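Local coordinates for protein Tube (Drosophila melanogaster, PDB 1D2Z), which recruits the kinase Pelle to the plasma membrane through its death domain and activates it in the Toll signalling that sets embryonic dorsoventral polarity, at residues 28-31 / 32-35. Residues are numbered along the deposited sequence; the frame is centred on the assembly and turned at random.
Sequences ENSC and WRKL
Cys31, Ser30 and Trp32 share most of the surface buried where the loop after helix 16-27 turns into helix 31-38. The carbonyl O of Cys31 accepts a hydrogen bond from the amide N of Leu35 at 3.2 Å, a fairly straight one (162° at the hydrogen). It is an i to i+4 bond of the first turn of helix 31-38. The amide N of Lys34 makes a second, weak bond to the same oxygen. One residue earlier, the O of Ser30 accepts a hydrogen bond from the amide N of Arg33 at 3.1 Å, spanning i to i+3 where the loop runs into the helix. The same Ser30 O lies over one face of the Trp32 indole. A water joins the two side chains: it lies 2.6 Å from Ser30 OG and accepts a hydrogen bond from NE1 of Trp32 at 3.0 Å. With chi1 at 60°, the ring of Trp32 swings back along the chain over the Ser30 backbone. There CD1 comes 3.9 Å from Ser30 CA.

This is the death domain of Tube, a six-helix bundle, and the turn joins two of its helices, 16-27 and 31-38. Trp32 packs against helices 68-80 and 87-96, touching Ile74 and Met91. Arg33 CG lies over the centre of the indole, on the same face as Ser30 O. The extended Arg33 chain then carries the guanidinium past Ser30, whose CB meets one guanidinium face, 3.4 Å from NH1. Arg33 NH2 forms a salt bridge with Asp75, beside the same indole. On the flank facing the Pelle death domain, Cys31 packs on Gln72 of Pelle, and Lys34 NZ is hydrogen-bonded to OE1 of that glutamine.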
loop_
_atom_site.group_PDB
_atom_site.type_symbol
_atom_site.label_atom_id
_atom_site.label_comp_id
_atom_site.label_asym_id
_atom_site.label_seq_id
_atom_site.Cartn_x
_atom_site.Cartn_y
_atom_site.Cartn_z
ATOM N N GLU B 28 -6.558 3.984 -3.088
ATOM C CA GLU B 28 -5.805 4.979 -2.330
ATOM C C GLU B 28 -4.459 5.261 -2.986
ATOM O O GLU B 28 -3.739 4.339 -3.376
ATOM C CB GLU B 28 -5.588 4.516 -0.888
ATOM C CG GLU B 28 -6.862 4.454 -0.060
ATOM C CD GLU B 28 -6.597 4.229 1.422
ATOM O OE1 GLU B 28 -5.579 4.743 1.949
ATOM O OE2 GLU B 28 -7.425 3.549 2.064
ATOM N N ASN B 29 -4.152 6.547 -3.141
ATOM C CA ASN B 29 -2.899 7.000 -3.741
ATOM C C ASN B 29 -2.723 6.440 -5.159
ATOM O O ASN B 29 -1.603 6.315 -5.660
ATOM C CB ASN B 29 -1.711 6.633 -2.833
ATOM C CG ASN B 29 -1.855 7.198 -1.413
ATOM O OD1 ASN B 29 -2.037 8.404 -1.229
ATOM N ND2 ASN B 29 -1.775 6.321 -0.405
ATOM N N SER B 30 -3.847 6.101 -5.790
ATOM C CA SER B 30 -3.867 5.558 -7.147
ATOM C C SER B 30 -2.890 4.389 -7.324
ATOM O O SER B 30 -2.278 4.240 -8.382
ATOM C CB SER B 30 -3.541 6.676 -8.150
ATOM O OG SER B 30 -4.374 7.807 -7.943
ATOM N N CYS B 31 -2.762 3.553 -6.298
ATOM C CA CYS B 31 -1.844 2.418 -6.350
ATOM C C CYS B 31 -2.144 1.375 -7.420
ATOM O O CYS B 31 -1.261 0.608 -7.798
ATOM C CB CYS B 31 -1.729 1.748 -4.980
ATOM S SG CYS B 31 -0.752 2.701 -3.799
ATOM N N TRP B 32 -3.378 1.359 -7.921
ATOM C CA TRP B 32 -3.749 0.407 -8.968
ATOM C C TRP B 32 -2.860 0.617 -10.192
ATOM O O TRP B 32 -2.534 -0.337 -10.902
ATOM C CB TRP B 32 -5.228 0.548 -9.350
ATOM C CG TRP B 32 -5.608 1.895 -9.879
ATOM C CD1 TRP B 32 -6.023 2.970 -9.154
ATOM C CD2 TRP B 32 -5.623 2.307 -11.252
ATOM N NE1 TRP B 32 -6.299 4.025 -9.986
ATOM C CE2 TRP B 32 -6.064 3.646 -11.280
ATOM C CE3 TRP B 32 -5.308 1.673 -12.461
ATOM C CZ2 TRP B 32 -6.205 4.370 -12.472
ATOM C CZ3 TRP B 32 -5.446 2.392 -13.650
ATOM C CH2 TRP B 32 -5.892 3.727 -13.643
ATOM N N ARG B 33 -2.454 1.867 -10.420
ATOM C CA ARG B 33 -1.584 2.191 -11.549
ATOM C C ARG B 33 -0.230 1.507 -11.405
ATOM O O ARG B 33 0.316 0.980 -12.375
ATOM C CB ARG B 33 -1.381 3.707 -11.682
ATOM C CG ARG B 33 -2.644 4.481 -11.982
ATOM C CD ARG B 33 -2.334 5.888 -12.473
ATOM N NE ARG B 33 -3.549 6.691 -12.564
ATOM C CZ ARG B 33 -3.758 7.811 -11.878
ATOM N NH1 ARG B 33 -2.826 8.278 -11.056
ATOM N NH2 ARG B 33 -4.928 8.433 -11.967
ATOM N N LYS B 34 0.302 1.500 -10.185
ATOM C CA LYS B 34 1.594 0.880 -9.921
ATOM C C LYS B 34 1.546 -0.625 -10.173
ATOM O O LYS B 34 2.471 -1.194 -10.754
ATOM C CB LYS B 34 2.038 1.165 -8.488
ATOM C CG LYS B 34 2.128 2.647 -8.159
ATOM C CD LYS B 34 2.589 2.858 -6.728
ATOM C CE LYS B 34 2.568 4.323 -6.361
ATOM N NZ LYS B 34 3.175 4.561 -5.027
ATOM N N LEU B 35 0.473 -1.271 -9.725
ATOM C CA LEU B 35 0.314 -2.709 -9.930
ATOM C C LEU B 35 0.142 -3.018 -11.420
ATOM O O LEU B 35 0.846 -3.863 -11.971
ATOM C CB LEU B 35 -0.900 -3.235 -9.151
ATOM C CG LEU B 35 -1.397 -4.658 -9.461
ATOM C CD1 LEU B 35 -0.328 -5.695 -9.143
ATOM C CD2 LEU B 35 -2.662 -4.940 -8.667
HETATM O O HOH W 1 -6.450 7.004 -9.367
#